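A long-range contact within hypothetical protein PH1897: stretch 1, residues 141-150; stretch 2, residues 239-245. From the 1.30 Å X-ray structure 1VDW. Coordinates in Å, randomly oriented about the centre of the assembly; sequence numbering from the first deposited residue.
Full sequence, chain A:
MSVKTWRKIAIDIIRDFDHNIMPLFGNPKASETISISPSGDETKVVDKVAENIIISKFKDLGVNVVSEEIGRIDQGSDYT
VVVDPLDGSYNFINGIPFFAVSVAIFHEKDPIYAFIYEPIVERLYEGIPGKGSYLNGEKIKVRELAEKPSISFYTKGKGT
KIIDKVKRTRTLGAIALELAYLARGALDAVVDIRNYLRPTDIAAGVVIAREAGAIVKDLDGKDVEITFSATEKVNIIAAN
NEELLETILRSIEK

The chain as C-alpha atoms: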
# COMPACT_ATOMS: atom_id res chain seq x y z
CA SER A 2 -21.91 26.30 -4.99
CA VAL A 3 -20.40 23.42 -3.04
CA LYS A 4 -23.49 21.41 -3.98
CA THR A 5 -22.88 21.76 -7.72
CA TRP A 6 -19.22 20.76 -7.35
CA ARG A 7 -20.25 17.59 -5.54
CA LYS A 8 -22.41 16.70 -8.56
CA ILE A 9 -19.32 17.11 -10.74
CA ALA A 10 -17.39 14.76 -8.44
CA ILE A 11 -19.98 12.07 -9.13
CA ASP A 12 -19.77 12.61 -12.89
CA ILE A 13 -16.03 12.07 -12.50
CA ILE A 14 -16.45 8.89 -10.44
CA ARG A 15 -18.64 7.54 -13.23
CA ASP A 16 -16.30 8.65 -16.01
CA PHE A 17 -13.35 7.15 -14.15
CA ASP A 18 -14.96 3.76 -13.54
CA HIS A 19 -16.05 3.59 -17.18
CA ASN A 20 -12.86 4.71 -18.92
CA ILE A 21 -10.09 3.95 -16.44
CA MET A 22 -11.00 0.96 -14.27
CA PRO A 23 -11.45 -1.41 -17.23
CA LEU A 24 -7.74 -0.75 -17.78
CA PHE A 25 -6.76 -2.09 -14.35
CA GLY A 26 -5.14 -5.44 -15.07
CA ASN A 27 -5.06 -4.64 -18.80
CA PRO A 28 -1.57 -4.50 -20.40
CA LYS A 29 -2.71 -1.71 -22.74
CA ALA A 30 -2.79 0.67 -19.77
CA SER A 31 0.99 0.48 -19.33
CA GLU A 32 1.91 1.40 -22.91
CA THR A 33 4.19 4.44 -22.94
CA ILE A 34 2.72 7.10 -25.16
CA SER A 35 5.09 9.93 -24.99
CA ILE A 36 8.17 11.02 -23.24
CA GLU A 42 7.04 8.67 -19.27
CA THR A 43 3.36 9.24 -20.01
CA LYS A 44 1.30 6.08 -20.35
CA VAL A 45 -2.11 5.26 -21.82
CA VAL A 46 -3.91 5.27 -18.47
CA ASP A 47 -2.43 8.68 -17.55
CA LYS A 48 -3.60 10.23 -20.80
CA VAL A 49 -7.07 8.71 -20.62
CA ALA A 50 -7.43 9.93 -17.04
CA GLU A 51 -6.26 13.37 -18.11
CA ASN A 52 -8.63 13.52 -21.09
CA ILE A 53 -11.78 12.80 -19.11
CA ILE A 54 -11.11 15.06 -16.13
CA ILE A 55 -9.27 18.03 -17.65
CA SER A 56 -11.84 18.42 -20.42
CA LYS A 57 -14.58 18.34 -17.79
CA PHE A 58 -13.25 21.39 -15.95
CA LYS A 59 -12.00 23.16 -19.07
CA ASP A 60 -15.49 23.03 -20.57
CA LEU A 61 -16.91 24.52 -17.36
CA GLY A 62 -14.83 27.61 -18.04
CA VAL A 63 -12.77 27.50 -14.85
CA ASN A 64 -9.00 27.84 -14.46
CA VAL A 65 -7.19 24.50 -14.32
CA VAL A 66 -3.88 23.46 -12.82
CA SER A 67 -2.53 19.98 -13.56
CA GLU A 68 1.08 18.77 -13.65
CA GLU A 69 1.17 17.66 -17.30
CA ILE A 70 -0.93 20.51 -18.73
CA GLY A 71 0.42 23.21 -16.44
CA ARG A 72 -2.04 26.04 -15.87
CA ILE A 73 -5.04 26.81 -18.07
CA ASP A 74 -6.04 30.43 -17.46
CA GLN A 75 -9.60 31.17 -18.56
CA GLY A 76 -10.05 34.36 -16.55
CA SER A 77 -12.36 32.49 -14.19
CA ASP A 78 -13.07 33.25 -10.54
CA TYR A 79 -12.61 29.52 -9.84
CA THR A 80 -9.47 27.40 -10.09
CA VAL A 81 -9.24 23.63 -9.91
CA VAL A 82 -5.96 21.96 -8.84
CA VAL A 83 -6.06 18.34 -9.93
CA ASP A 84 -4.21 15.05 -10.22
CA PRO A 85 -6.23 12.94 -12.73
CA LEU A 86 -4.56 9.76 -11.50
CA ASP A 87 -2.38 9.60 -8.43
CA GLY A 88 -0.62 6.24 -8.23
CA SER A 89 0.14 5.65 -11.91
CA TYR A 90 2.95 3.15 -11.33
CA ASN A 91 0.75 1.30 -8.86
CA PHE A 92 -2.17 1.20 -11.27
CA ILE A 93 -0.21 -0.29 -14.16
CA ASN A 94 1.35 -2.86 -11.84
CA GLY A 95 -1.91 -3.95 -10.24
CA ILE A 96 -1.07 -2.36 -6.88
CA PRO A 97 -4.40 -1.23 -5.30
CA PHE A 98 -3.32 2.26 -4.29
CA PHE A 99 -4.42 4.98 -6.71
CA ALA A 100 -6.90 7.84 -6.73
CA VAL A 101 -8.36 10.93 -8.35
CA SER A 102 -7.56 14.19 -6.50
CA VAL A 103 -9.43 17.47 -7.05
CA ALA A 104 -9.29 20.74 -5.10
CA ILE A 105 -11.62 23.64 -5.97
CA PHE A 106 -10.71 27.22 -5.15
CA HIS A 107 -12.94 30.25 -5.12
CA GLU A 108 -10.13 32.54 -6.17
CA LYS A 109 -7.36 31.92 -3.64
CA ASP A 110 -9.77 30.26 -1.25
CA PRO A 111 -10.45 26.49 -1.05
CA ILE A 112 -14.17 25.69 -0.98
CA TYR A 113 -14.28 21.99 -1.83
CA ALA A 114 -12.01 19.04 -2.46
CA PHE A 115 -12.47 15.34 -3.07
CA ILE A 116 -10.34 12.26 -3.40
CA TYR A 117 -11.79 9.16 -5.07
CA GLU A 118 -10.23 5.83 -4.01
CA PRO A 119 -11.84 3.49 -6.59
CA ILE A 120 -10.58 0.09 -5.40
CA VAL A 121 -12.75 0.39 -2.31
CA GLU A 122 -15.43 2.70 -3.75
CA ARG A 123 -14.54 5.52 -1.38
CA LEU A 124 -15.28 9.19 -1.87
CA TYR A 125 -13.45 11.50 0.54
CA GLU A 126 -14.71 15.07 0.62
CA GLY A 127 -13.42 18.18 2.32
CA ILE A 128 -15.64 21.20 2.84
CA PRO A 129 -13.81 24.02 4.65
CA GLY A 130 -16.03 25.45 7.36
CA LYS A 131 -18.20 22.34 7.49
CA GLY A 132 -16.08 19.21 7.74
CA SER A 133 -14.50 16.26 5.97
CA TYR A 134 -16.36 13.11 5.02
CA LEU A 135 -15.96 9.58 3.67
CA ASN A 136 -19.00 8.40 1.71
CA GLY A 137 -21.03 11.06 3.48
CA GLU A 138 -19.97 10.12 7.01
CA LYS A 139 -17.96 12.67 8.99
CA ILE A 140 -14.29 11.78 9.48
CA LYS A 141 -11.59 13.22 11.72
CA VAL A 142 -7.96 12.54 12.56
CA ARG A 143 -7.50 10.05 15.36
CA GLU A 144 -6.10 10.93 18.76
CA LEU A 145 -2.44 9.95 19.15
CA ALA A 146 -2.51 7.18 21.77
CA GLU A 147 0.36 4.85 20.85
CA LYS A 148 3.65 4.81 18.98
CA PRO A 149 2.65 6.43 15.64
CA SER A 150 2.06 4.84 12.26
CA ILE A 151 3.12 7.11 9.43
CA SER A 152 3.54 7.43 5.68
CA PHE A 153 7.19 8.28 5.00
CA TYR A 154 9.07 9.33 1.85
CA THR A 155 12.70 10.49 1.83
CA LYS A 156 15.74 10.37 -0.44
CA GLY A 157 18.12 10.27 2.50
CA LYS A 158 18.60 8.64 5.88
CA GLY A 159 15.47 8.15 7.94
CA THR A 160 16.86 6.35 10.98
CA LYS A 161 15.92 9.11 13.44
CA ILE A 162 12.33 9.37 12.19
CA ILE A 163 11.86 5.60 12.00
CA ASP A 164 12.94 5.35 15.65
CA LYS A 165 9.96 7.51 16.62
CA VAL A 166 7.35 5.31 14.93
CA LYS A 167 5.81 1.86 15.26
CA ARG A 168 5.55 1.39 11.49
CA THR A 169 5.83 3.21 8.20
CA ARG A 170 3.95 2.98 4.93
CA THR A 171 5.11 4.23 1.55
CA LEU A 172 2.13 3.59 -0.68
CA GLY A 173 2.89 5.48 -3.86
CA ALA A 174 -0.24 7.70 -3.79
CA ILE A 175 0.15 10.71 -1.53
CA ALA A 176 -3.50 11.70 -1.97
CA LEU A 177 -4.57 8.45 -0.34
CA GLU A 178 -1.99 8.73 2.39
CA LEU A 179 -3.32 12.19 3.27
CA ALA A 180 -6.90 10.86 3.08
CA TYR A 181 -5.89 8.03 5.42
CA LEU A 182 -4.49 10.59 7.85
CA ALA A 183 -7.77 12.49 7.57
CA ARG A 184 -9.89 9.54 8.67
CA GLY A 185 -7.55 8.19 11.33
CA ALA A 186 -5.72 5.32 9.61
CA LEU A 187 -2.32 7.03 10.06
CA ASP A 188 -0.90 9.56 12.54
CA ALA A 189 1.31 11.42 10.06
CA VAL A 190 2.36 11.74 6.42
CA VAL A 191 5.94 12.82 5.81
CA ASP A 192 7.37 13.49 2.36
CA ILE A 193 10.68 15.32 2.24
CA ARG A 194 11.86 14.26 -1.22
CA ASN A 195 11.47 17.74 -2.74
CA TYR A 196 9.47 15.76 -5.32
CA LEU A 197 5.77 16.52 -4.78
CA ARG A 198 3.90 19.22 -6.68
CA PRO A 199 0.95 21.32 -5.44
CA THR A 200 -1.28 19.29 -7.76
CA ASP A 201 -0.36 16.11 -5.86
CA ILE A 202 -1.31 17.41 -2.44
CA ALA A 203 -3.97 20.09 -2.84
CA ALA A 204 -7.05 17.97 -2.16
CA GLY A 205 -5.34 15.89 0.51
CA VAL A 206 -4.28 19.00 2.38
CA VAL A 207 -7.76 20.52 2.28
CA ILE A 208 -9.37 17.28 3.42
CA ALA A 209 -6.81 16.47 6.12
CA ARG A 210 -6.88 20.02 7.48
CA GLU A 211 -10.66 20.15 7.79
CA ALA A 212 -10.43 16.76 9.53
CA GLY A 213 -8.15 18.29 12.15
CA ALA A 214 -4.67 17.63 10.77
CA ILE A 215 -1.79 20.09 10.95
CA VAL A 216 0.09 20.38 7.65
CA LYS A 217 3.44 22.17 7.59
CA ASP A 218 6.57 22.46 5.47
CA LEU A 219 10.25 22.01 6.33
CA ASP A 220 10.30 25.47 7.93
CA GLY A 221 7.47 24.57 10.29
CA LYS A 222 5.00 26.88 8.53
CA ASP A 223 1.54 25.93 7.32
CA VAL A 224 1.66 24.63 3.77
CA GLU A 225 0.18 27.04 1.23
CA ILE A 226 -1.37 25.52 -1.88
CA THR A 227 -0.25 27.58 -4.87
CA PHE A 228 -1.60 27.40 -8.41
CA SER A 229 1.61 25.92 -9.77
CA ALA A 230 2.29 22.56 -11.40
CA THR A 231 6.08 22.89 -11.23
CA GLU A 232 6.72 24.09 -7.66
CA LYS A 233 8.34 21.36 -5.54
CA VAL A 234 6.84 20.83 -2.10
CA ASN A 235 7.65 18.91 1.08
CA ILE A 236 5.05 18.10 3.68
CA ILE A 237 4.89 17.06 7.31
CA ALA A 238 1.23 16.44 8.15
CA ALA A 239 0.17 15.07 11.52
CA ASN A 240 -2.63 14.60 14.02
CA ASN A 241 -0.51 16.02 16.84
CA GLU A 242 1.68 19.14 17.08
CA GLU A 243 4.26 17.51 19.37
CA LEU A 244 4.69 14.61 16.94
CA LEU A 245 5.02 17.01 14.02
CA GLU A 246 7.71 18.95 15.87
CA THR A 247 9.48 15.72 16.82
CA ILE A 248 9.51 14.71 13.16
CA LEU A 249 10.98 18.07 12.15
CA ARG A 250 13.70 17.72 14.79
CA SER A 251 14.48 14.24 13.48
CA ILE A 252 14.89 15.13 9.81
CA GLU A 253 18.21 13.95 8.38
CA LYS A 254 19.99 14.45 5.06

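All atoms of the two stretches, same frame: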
# COMPACT_ATOMS: atom_id res chain seq x y z
N LYS A 141 -12.51 12.34 11.01
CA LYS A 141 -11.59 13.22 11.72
C LYS A 141 -10.31 12.47 12.02
O LYS A 141 -10.30 11.23 12.04
CB LYS A 141 -12.21 13.72 13.03
CG LYS A 141 -12.56 12.63 14.03
CD LYS A 141 -13.28 13.22 15.24
CE LYS A 141 -13.73 12.14 16.21
NZ LYS A 141 -12.59 11.43 16.86
N VAL A 142 -9.22 13.20 12.24
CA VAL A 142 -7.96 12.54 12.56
C VAL A 142 -8.15 11.83 13.88
O VAL A 142 -9.01 12.21 14.69
CB VAL A 142 -6.79 13.55 12.68
CG1 VAL A 142 -6.55 14.22 11.34
CG2 VAL A 142 -7.09 14.60 13.76
N ARG A 143 -7.38 10.77 14.10
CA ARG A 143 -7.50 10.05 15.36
C ARG A 143 -6.61 10.70 16.41
O ARG A 143 -5.70 11.46 16.09
CB ARG A 143 -7.10 8.58 15.18
CG ARG A 143 -5.62 8.34 14.90
CD ARG A 143 -5.38 6.85 14.70
NE ARG A 143 -3.99 6.53 14.38
CZ ARG A 143 -3.62 5.41 13.76
NH1 ARG A 143 -4.53 4.52 13.39
NH2 ARG A 143 -2.34 5.17 13.53
N GLU A 144 -6.90 10.40 17.67
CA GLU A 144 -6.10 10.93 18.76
C GLU A 144 -4.85 10.06 18.82
O GLU A 144 -4.91 8.85 18.62
CB GLU A 144 -6.89 10.82 20.07
CG GLU A 144 -6.43 11.77 21.16
CD GLU A 144 -7.32 11.70 22.39
OE1 GLU A 144 -7.16 12.56 23.29
OE2 GLU A 144 -8.17 10.79 22.47
N LEU A 145 -3.70 10.69 19.06
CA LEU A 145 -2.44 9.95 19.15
C LEU A 145 -2.43 9.26 20.51
O LEU A 145 -2.37 9.92 21.55
CB LEU A 145 -1.25 10.91 19.03
CG LEU A 145 0.15 10.29 19.04
CD1 LEU A 145 0.28 9.28 17.90
CD2 LEU A 145 1.19 11.39 18.90
N ALA A 146 -2.48 7.93 20.51
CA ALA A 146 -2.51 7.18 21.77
C ALA A 146 -1.55 6.00 21.83
O ALA A 146 -1.64 5.17 22.74
CB ALA A 146 -3.93 6.70 22.04
N GLU A 147 -0.63 5.92 20.88
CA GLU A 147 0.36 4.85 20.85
C GLU A 147 1.50 5.27 19.94
O GLU A 147 1.45 6.35 19.34
CB GLU A 147 -0.25 3.54 20.34
CG GLU A 147 -0.98 3.66 19.01
CD GLU A 147 -1.35 2.31 18.43
OE1 GLU A 147 -1.80 1.43 19.20
OE2 GLU A 147 -1.22 2.12 17.20
N LYS A 148 2.54 4.45 19.84
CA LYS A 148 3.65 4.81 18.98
C LYS A 148 3.02 4.97 17.59
O LYS A 148 2.34 4.07 17.10
CB LYS A 148 4.73 3.73 18.99
CG LYS A 148 6.10 4.26 18.60
CD LYS A 148 7.18 3.23 18.81
CE LYS A 148 8.54 3.81 18.49
NZ LYS A 148 9.64 2.84 18.75
N PRO A 149 3.22 6.13 16.96
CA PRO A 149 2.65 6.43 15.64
C PRO A 149 2.95 5.56 14.44
O PRO A 149 3.98 4.91 14.34
CB PRO A 149 3.07 7.88 15.41
CG PRO A 149 4.38 7.97 16.12
CD PRO A 149 4.11 7.22 17.41
N SER A 150 1.98 5.56 13.53
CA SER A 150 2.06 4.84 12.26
C SER A 150 2.05 5.97 11.25
O SER A 150 1.14 6.80 11.26
CB SER A 150 0.83 3.95 12.05
OG SER A 150 0.78 2.93 13.04
N ALA A 239 0.37 15.93 10.37
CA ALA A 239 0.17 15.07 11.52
C ALA A 239 -1.10 15.37 12.29
O ALA A 239 -1.74 16.41 12.09
CB ALA A 239 1.38 15.16 12.45
N ASN A 240 -1.45 14.46 13.19
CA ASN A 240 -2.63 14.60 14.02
C ASN A 240 -2.24 15.10 15.41
O ASN A 240 -3.05 15.07 16.34
CB ASN A 240 -3.32 13.24 14.16
CG ASN A 240 -2.45 12.20 14.87
OD1 ASN A 240 -1.29 12.47 15.20
ND2 ASN A 240 -3.00 11.02 15.08
N ASN A 241 -1.01 15.57 15.55
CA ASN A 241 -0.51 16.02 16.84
C ASN A 241 0.68 16.96 16.62
O ASN A 241 1.62 16.62 15.91
CB ASN A 241 -0.09 14.78 17.64
CG ASN A 241 0.44 15.12 19.01
OD1 ASN A 241 1.60 15.51 19.17
ND2 ASN A 241 -0.40 14.96 20.02
N GLU A 242 0.62 18.14 17.23
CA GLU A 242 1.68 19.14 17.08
C GLU A 242 3.02 18.66 17.63
O GLU A 242 4.06 18.91 17.02
CB GLU A 242 1.27 20.44 17.77
CG GLU A 242 2.31 21.56 17.71
CD GLU A 242 2.70 21.97 16.30
OE1 GLU A 242 1.81 22.01 15.42
OE2 GLU A 242 3.89 22.26 16.07
N GLU A 243 3.01 17.99 18.78
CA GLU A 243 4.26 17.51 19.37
C GLU A 243 4.94 16.50 18.45
O GLU A 243 6.16 16.52 18.29
CB GLU A 243 4.01 16.87 20.74
CG GLU A 243 5.28 16.48 21.47
CD GLU A 243 5.02 15.83 22.81
OE1 GLU A 243 5.99 15.60 23.56
OE2 GLU A 243 3.84 15.54 23.12
N LEU A 244 4.15 15.61 17.85
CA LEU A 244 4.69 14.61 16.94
C LEU A 244 5.28 15.30 15.71
O LEU A 244 6.38 14.97 15.26
CB LEU A 244 3.59 13.64 16.51
CG LEU A 244 3.91 12.67 15.37
CD1 LEU A 244 5.14 11.84 15.72
CD2 LEU A 244 2.71 11.76 15.11
N LEU A 245 4.55 16.28 15.18
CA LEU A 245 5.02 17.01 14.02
C LEU A 245 6.36 17.67 14.33
O LEU A 245 7.29 17.59 13.53
CB LEU A 245 3.98 18.07 13.62
CG LEU A 245 4.09 18.67 12.21
CD1 LEU A 245 2.78 19.37 11.86
CD2 LEU A 245 5.26 19.64 12.13
O HOH W 1 -5.40 14.01 17.14
O HOH W 2 -3.46 13.78 19.32

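How do the two backbones lie against each other? Residues 141-149 form an irregular loop, extended through Leu145 and then folding back through Ala146 to Lys148, with a strand beginning only at Ser150, while the other stretch leaves a strand at Ala239, turns through Asn240 and Asn241, and enters a helix at Glu242. The closest approach of the traces is at the turn, where Val142 CA and Asn240 CA are 5.9 Å apart. From there the spacing widens, to 6.8 Å between Leu145 CA and Asn241 CA and to 8.5 Å between Pro149 CA and Leu244 CA. Both chains advance in the same order through these pairs, but seven steps along the first stretch are matched by four along the second, because the loop bows outward at Ala146, Glu147 and Lys148, none of which touches the partner.

What joins the backbones, if they do not bond to each other directly? Two waters do much of this work. Water 1 donates to Arg143 O at 2.8 Å and to Asn240 O at 2.7 Å, so a single molecule ties together two carbonyls that could not bond to each other. Water 2 accepts from Leu145 N at 3.1 Å and donates to Asn240 O at 3.3 Å; it also accepts a weak hydrogen bond from Asn241 ND2 at 3.4 Å. Asn240 O therefore serves both bridges.

Why does Asn240 bury more area here than any other residue? Its CA-to-CB bond points toward the loop, and with chi1 at 63° (p) the amide reaches the backbone around Arg143. Asn240 ND2 donates to Arg143 O at 2.9 Å, but the N-H...acceptor angle of 121° is far from linear and the bond is weak. Arg143 O thus receives both this amide and water 1. The same side chain packs as well as bonds: Asn240 CB lies 3.8 Å from Val142 CB, Asn240 ND2 is 3.8 Å from Arg143 CG, and Asn240 OD1 is 4.1 Å from Leu145 CB. The guanidinium of Arg143 finds its hydrogen bonds elsewhere in the structure.

How does the start of the helix meet the loop? Asn241 occupies the N-cap position, and its OD1 accepts from Leu244 N at 2.9 Å with an angle of 153°, satisfying an amide that has no earlier helical carbonyl to bond. The first helical backbone bond follows from the same residue, Leu245 N to Asn241 O at 3.0 Å. Against this capped turn lies Leu145, whose CD2 is 3.8 Å from Asn241 CG and 4.1 Å from Leu244 CB, so one methyl touches both the capping amide and the first turn of the helix. Further along, Pro149 CB meets Leu244 CD2 at 3.9 Å. Leu244 thus packs against two apolar side chains that stand before and after the outward bow of the loop, and the contact passes from the hydrogen bonds and waters around Asn240 to apolar packing against Leu244, where both Pro149 and Leu244 are buried.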